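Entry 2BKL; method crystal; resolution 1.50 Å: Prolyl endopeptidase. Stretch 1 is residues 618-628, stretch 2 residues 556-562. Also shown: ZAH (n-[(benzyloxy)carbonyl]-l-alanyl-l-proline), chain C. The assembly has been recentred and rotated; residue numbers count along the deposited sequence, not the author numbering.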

ATOM      1  N   ARG A 618      -7.837 -10.210  -1.042  1.00  8.77           N
ATOM      2  CA  ARG A 618      -6.726 -10.075  -0.104  1.00  8.52           C
ATOM      3  C   ARG A 618      -7.265 -10.078   1.319  1.00  7.42           C
ATOM      4  O   ARG A 618      -6.960 -10.986   2.098  1.00  7.47           O
ATOM      5  CB  ARG A 618      -5.938  -8.809  -0.401  1.00  8.39           C
ATOM      6  CG  ARG A 618      -4.599  -8.774   0.326  1.00 10.15           C
ATOM      7  CD  ARG A 618      -3.737  -7.517   0.147  1.00 11.39           C
ATOM      8  NE  ARG A 618      -3.529  -7.184  -1.259  1.00 10.66           N
ATOM      9  CZ  ARG A 618      -2.926  -6.074  -1.686  1.00 14.32           C
ATOM     10  NH1 ARG A 618      -2.386  -5.210  -0.841  1.00 15.91           N
ATOM     11  NH2 ARG A 618      -2.835  -5.825  -2.987  1.00 15.96           N
ATOM     12  N   VAL A 619      -8.055  -9.051   1.645  1.00  6.82           N
ATOM     13  CA  VAL A 619      -8.730  -8.920   2.924  1.00  7.01           C
ATOM     14  C   VAL A 619     -10.164  -9.362   2.779  1.00  5.73           C
ATOM     15  O   VAL A 619     -10.948  -8.762   2.042  1.00  7.61           O
ATOM     16  CB  VAL A 619      -8.672  -7.458   3.423  1.00  7.61           C
ATOM     17  CG1 VAL A 619      -9.560  -7.254   4.664  1.00  6.85           C
ATOM     18  CG2 VAL A 619      -7.209  -7.066   3.733  1.00  8.13           C
ATOM     19  N   ASP A 620     -10.541 -10.425   3.464  1.00  6.66           N
ATOM     20  CA  ASP A 620     -11.854 -10.987   3.234  1.00  6.63           C
ATOM     21  C   ASP A 620     -12.957  -9.998   3.595  1.00  6.64           C
ATOM     22  O   ASP A 620     -12.905  -9.390   4.668  1.00  7.49           O
ATOM     23  CB  ASP A 620     -12.011 -12.274   4.032  1.00  7.87           C
ATOM     24  CG  ASP A 620     -13.125 -13.119   3.529  1.00 10.16           C
ATOM     25  OD1 ASP A 620     -14.277 -12.721   3.744  1.00  8.51           O
ATOM     26  OD2 ASP A 620     -12.925 -14.175   2.885  1.00 14.46           O
ATOM     27  N   PRO A 621     -13.923  -9.785   2.705  1.00  6.31           N
ATOM     28  CA  PRO A 621     -15.038  -8.881   3.008  1.00  6.29           C
ATOM     29  C   PRO A 621     -15.890  -9.267   4.210  1.00  5.45           C
ATOM     30  O   PRO A 621     -16.652  -8.458   4.675  1.00  6.60           O
ATOM     31  CB  PRO A 621     -15.864  -8.915   1.714  1.00  7.34           C
ATOM     32  CG  PRO A 621     -14.831  -9.272   0.635  1.00  9.35           C
ATOM     33  CD  PRO A 621     -13.987 -10.286   1.319  1.00  7.95           C
ATOM     34  N   MET A 622     -15.727 -10.462   4.763  1.00  6.21           N
ATOM     35  CA  MET A 622     -16.579 -10.867   5.883  1.00  6.74           C
ATOM     36  C   MET A 622     -16.376  -9.954   7.113  1.00  6.31           C
ATOM     37  O   MET A 622     -17.282  -9.784   7.902  1.00  6.48           O
ATOM     38  CB  MET A 622     -16.373 -12.340   6.254  1.00  7.78           C
ATOM     39  CG  MET A 622     -15.062 -12.676   6.940  1.00  8.06           C
ATOM     40  SD  MET A 622     -15.141 -12.408   8.699  1.00  9.08           S
ATOM     41  CE  MET A 622     -13.629 -13.144   9.272  1.00 11.71           C
ATOM     42  N   HIS A 623     -15.185  -9.393   7.290  1.00  6.10           N
ATOM     43  CA  HIS A 623     -14.923  -8.594   8.455  1.00  4.63           C
ATOM     44  C   HIS A 623     -15.878  -7.411   8.542  1.00  5.92           C
ATOM     45  O   HIS A 623     -16.471  -7.160   9.577  1.00  6.06           O
ATOM     46  CB  HIS A 623     -13.479  -8.048   8.463  1.00  5.59           C
ATOM     47  CG  HIS A 623     -12.426  -9.098   8.580  1.00  4.37           C
ATOM     48  ND1 HIS A 623     -12.005  -9.602   9.791  1.00  6.22           N
ATOM     49  CD2 HIS A 623     -11.697  -9.741   7.623  1.00  4.81           C
ATOM     50  CE1 HIS A 623     -11.050 -10.491   9.575  1.00  6.16           C
ATOM     51  NE2 HIS A 623     -10.852 -10.600   8.271  1.00  5.67           N
ATOM     52  N   ALA A 624     -16.042  -6.699   7.437  1.00  5.08           N
ATOM     53  CA  ALA A 624     -16.916  -5.538   7.411  1.00  5.40           C
ATOM     54  C   ALA A 624     -18.374  -5.955   7.629  1.00  6.06           C
ATOM     55  O   ALA A 624     -19.132  -5.268   8.273  1.00  7.94           O
ATOM     56  CB  ALA A 624     -16.736  -4.831   6.074  1.00  7.55           C
ATOM     57  N   ARG A 625     -18.782  -7.093   7.090  1.00  6.14           N
ATOM     58  CA  ARG A 625     -20.161  -7.537   7.295  1.00  4.76           C
ATOM     59  C   ARG A 625     -20.449  -7.822   8.759  1.00  5.29           C
ATOM     60  O   ARG A 625     -21.454  -7.361   9.312  1.00  6.19           O
ATOM     61  CB  ARG A 625     -20.464  -8.801   6.488  1.00  5.62           C
ATOM     62  CG  ARG A 625     -20.329  -8.690   4.984  1.00  6.14           C
ATOM     63  CD  ARG A 625     -21.026  -9.821   4.186  1.00  5.95           C
ATOM     64  NE  ARG A 625     -20.328 -11.101   4.266  1.00  6.32           N
ATOM     65  CZ  ARG A 625     -19.381 -11.541   3.444  1.00  6.17           C
ATOM     66  NH1 ARG A 625     -18.936 -10.796   2.457  1.00  8.16           N
ATOM     67  NH2 ARG A 625     -18.858 -12.759   3.615  1.00  6.96           N
ATOM     68  N   LYS A 626     -19.605  -8.610   9.392  1.00  5.36           N
ATOM     69  CA  LYS A 626     -19.828  -8.956  10.797  1.00  5.26           C
ATOM     70  C   LYS A 626     -19.787  -7.710  11.701  1.00  5.28           C
ATOM     71  O   LYS A 626     -20.590  -7.590  12.644  1.00  5.34           O
ATOM     72  CB  LYS A 626     -18.840  -9.997  11.277  1.00  5.76           C
ATOM     73  CG  LYS A 626     -18.964 -11.361  10.586  1.00  6.23           C
ATOM     74  CD  LYS A 626     -18.498 -12.516  11.449  1.00  6.43           C
ATOM     75  CE  LYS A 626     -17.067 -12.405  11.885  1.00  6.61           C
ATOM     76  NZ  LYS A 626     -16.602 -13.652  12.599  1.00  6.97           N
ATOM     77  N   PHE A 627     -18.840  -6.804  11.444  1.00  4.68           N
ATOM     78  CA  PHE A 627     -18.708  -5.631  12.287  1.00  5.20           C
ATOM     79  C   PHE A 627     -19.897  -4.712  12.119  1.00  5.28           C
ATOM     80  O   PHE A 627     -20.411  -4.218  13.115  1.00  6.21           O
ATOM     81  CB  PHE A 627     -17.388  -4.911  11.999  1.00  5.28           C
ATOM     82  CG  PHE A 627     -17.054  -3.816  12.973  1.00  4.87           C
ATOM     83  CD1 PHE A 627     -16.577  -4.126  14.233  1.00  5.08           C
ATOM     84  CD2 PHE A 627     -17.223  -2.466  12.631  1.00  5.29           C
ATOM     85  CE1 PHE A 627     -16.197  -3.131  15.111  1.00  5.85           C
ATOM     86  CE2 PHE A 627     -16.881  -1.463  13.524  1.00  6.85           C
ATOM     87  CZ  PHE A 627     -16.393  -1.791  14.759  1.00  5.50           C
ATOM     88  N   VAL A 628     -20.341  -4.464  10.885  1.00  5.04           N
ATOM     89  CA  VAL A 628     -21.503  -3.574  10.677  1.00  5.76           C
ATOM     90  C   VAL A 628     -22.741  -4.149  11.347  1.00  4.38           C
ATOM     91  O   VAL A 628     -23.526  -3.419  11.963  1.00  5.67           O
ATOM     92  CB  VAL A 628     -21.754  -3.201   9.205  1.00  7.85           C
ATOM     93  CG1 VAL A 628     -22.550  -4.214   8.470  1.00 12.37           C
ATOM     94  CG2 VAL A 628     -22.477  -1.838   9.135  1.00 11.57           C
TER
HETATM   95  C1  ZAH C1533      -3.986  -3.881   4.207  1.00 16.72           C
HETATM   96  O2  ZAH C1533      -3.364  -3.177   5.257  1.00 12.44           O
HETATM   97  C3  ZAH C1533      -3.564  -5.368   4.143  1.00 12.82           C
HETATM   98  C4  ZAH C1533      -3.981  -6.134   5.401  1.00 11.77           C
HETATM   99  C5  ZAH C1533      -2.801  -6.062   6.363  1.00  9.40           C
HETATM  100  C6  ZAH C1533      -1.569  -5.838   5.527  1.00  9.32           C
HETATM  101  N7  ZAH C1533      -2.101  -5.586   4.194  1.00 10.44           N
HETATM  102  C8  ZAH C1533      -1.322  -5.457   3.122  1.00 11.61           C
HETATM  103  O9  ZAH C1533      -1.908  -5.302   1.948  1.00 12.23           O
HETATM  104  C10 ZAH C1533       0.188  -5.775   3.169  1.00  9.52           C
HETATM  105  C11 ZAH C1533       0.822  -4.471   3.652  1.00 10.36           C
HETATM  106  N14 ZAH C1533       0.717  -6.093   1.866  1.00 12.44           N
HETATM  107  C15 ZAH C1533       0.480  -7.251   1.297  1.00 13.25           C
HETATM  108  O16 ZAH C1533      -0.168  -8.202   1.920  1.00 10.27           O
HETATM  109  O17 ZAH C1533       0.988  -7.470  -0.025  1.00 17.86           O
HETATM  110  C18 ZAH C1533       0.543  -8.708  -0.636  1.00 22.51           C
HETATM  111  C19 ZAH C1533       0.865  -8.758  -2.133  1.00 25.48           C
HETATM  112  C20 ZAH C1533       2.204  -8.790  -2.544  1.00 27.08           C
HETATM  113  C21 ZAH C1533       2.512  -8.823  -3.904  1.00 27.90           C
HETATM  114  C22 ZAH C1533       1.482  -8.848  -4.847  1.00 28.90           C
HETATM  115  C23 ZAH C1533       0.144  -8.841  -4.442  1.00 27.53           C
HETATM  116  C24 ZAH C1533      -0.163  -8.793  -3.083  1.00 28.07           C
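Stretch 2 (556-562) AVPLLDM

Stretch 2 lies across the loop and first helical turns of stretch 1 as an irregular, largely extended segment, with V557 at positive phi (29/61) and L560 (-139/-30) breaking the extended run. Stretch 2 crosses stretch 1 rather than running alongside it: the CA atoms of V619 and V557 are 6.8 Å apart, those of H623 and L560 close to 5.3 Å, and those of A624 and P558 lie at 6.3 Å. Together they bury 514 Å².

R618 does not reach stretch 2; its side chain, t at chi1 and chi2 and m at chi3, reaches the ligand, where NH1 donates to ZAH O9 at 2.8 Å and ZAH C24 lies over one face of the guanidinium. V619 points toward stretch 2, its CG1 packing 3.2 Å from P558 O and 4.0 Å from L559 CD2, while V619 CG2 and L559 CD1 approach ZAH C4 at 3.8 and 3.7 Å. The CA-to-CB bond of D620 points away from stretch 2, and its OD1 accepts from M622 N at 2.9 Å, a capping bond. Its carbonyl still takes part in the contact, because the O atom of one water lies 2.9 Å from D620 O and 2.8 Å from P558 O, bridging the two carbonyls.

H623 is the centre of the interface. L559 CA sits over its ring face, 4.1 Å from the centroid, and D561 N, near the ring plane, donates to H623 ND1 at 3.0 Å. This bond requires ND1 to be unprotonated. The imidazole is thereby held by the backbone of stretch 2. One residue on, A624 CB rests 3.9 Å from P558 CG.

A helical turn beyond M622, K626 extends to D561, forming a salt bridge of 2.8 Å between NZ and OD2. Finally, F627 CB meets L560 CD1 at 3.4 Å, the last apolar contact along stretch 1, whereas V628 makes none.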

ATOM      1  N   ALA A 556     -12.467   1.364   5.739  1.00  7.29           N
ATOM      2  CA  ALA A 556     -12.368   0.778   4.402  1.00  6.71           C
ATOM      3  C   ALA A 556     -11.676  -0.566   4.413  1.00  5.45           C
ATOM      4  O   ALA A 556     -10.685  -0.786   5.129  1.00  6.52           O
ATOM      5  CB  ALA A 556     -11.630   1.719   3.443  1.00  7.99           C
ATOM      6  N   VAL A 557     -12.215  -1.458   3.582  1.00  5.32           N
ATOM      7  CA  VAL A 557     -11.688  -2.810   3.326  1.00  6.41           C
ATOM      8  C   VAL A 557     -10.933  -3.378   4.526  1.00  5.68           C
ATOM      9  O   VAL A 557      -9.743  -3.692   4.431  1.00  6.40           O
ATOM     10  CB  VAL A 557     -10.875  -2.863   2.029  1.00  5.95           C
ATOM     11  CG1 VAL A 557     -11.823  -2.776   0.820  1.00  7.09           C
ATOM     12  CG2 VAL A 557      -9.818  -1.824   1.969  1.00  6.81           C
ATOM     13  N   PRO A 558     -11.613  -3.530   5.660  1.00  5.62           N
ATOM     14  CA  PRO A 558     -10.918  -3.708   6.945  1.00  5.74           C
ATOM     15  C   PRO A 558     -10.669  -5.137   7.424  1.00  5.93           C
ATOM     16  O   PRO A 558     -11.403  -6.073   7.057  1.00  6.49           O
ATOM     17  CB  PRO A 558     -11.874  -3.063   7.914  1.00  6.79           C
ATOM     18  CG  PRO A 558     -13.277  -3.482   7.347  1.00  6.25           C
ATOM     19  CD  PRO A 558     -13.059  -3.315   5.862  1.00  6.52           C
ATOM     20  N   LEU A 559      -9.693  -5.280   8.322  1.00  5.34           N
ATOM     21  CA  LEU A 559      -9.579  -6.422   9.228  1.00  6.76           C
ATOM     22  C   LEU A 559     -10.211  -6.047  10.550  1.00  5.91           C
ATOM     23  O   LEU A 559      -9.845  -5.020  11.130  1.00  5.33           O
ATOM     24  CB  LEU A 559      -8.100  -6.760   9.451  1.00  7.00           C
ATOM     25  CG  LEU A 559      -7.363  -7.324   8.246  1.00  7.02           C
ATOM     26  CD1 LEU A 559      -5.859  -7.293   8.427  1.00 10.57           C
ATOM     27  CD2 LEU A 559      -7.852  -8.746   7.939  1.00  8.01           C
ATOM     28  N   LEU A 560     -11.152  -6.867  11.059  1.00  4.84           N
ATOM     29  CA  LEU A 560     -11.871  -6.544  12.297  1.00  4.14           C
ATOM     30  C   LEU A 560     -12.098  -7.722  13.241  1.00  6.11           C
ATOM     31  O   LEU A 560     -12.219  -7.494  14.435  1.00  6.90           O
ATOM     32  CB  LEU A 560     -13.193  -5.799  12.015  1.00  4.77           C
ATOM     33  CG  LEU A 560     -13.060  -4.483  11.272  1.00  5.59           C
ATOM     34  CD1 LEU A 560     -14.349  -4.022  10.645  1.00  6.00           C
ATOM     35  CD2 LEU A 560     -12.497  -3.409  12.140  1.00  7.20           C
ATOM     36  N   ASP A 561     -12.221  -8.960  12.730  1.00  5.32           N
ATOM     37  CA  ASP A 561     -12.225 -10.149  13.596  1.00  4.46           C
ATOM     38  C   ASP A 561     -10.807 -10.699  13.614  1.00  4.37           C
ATOM     39  O   ASP A 561     -10.369 -11.392  12.678  1.00  6.41           O
ATOM     40  CB  ASP A 561     -13.221 -11.209  13.114  1.00  4.99           C
ATOM     41  CG  ASP A 561     -13.237 -12.436  13.969  1.00  5.08           C
ATOM     42  OD1 ASP A 561     -12.283 -12.647  14.758  1.00  6.40           O
ATOM     43  OD2 ASP A 561     -14.201 -13.265  13.885  1.00  7.40           O
ATOM     44  N   MET A 562     -10.054 -10.323  14.640  1.00  5.18           N
ATOM     45  CA  MET A 562      -8.630 -10.658  14.687  1.00  6.13           C
ATOM     46  C   MET A 562      -8.383 -12.029  15.299  1.00  6.74           C
ATOM     47  O   MET A 562      -7.271 -12.505  15.310  1.00  6.87           O
ATOM     48  CB  MET A 562      -7.842  -9.572  15.416  1.00  6.05           C
ATOM     49  CG  MET A 562      -7.938  -8.245  14.709  1.00  7.52           C
ATOM     50  SD  MET A 562      -7.280  -8.256  13.021  1.00  7.94           S
ATOM     51  CE  MET A 562      -5.606  -8.613  13.287  1.00 10.26           C
TER
HETATM   52  O   HOH W   1     -13.456  -6.644   5.250  1.00 13.17           O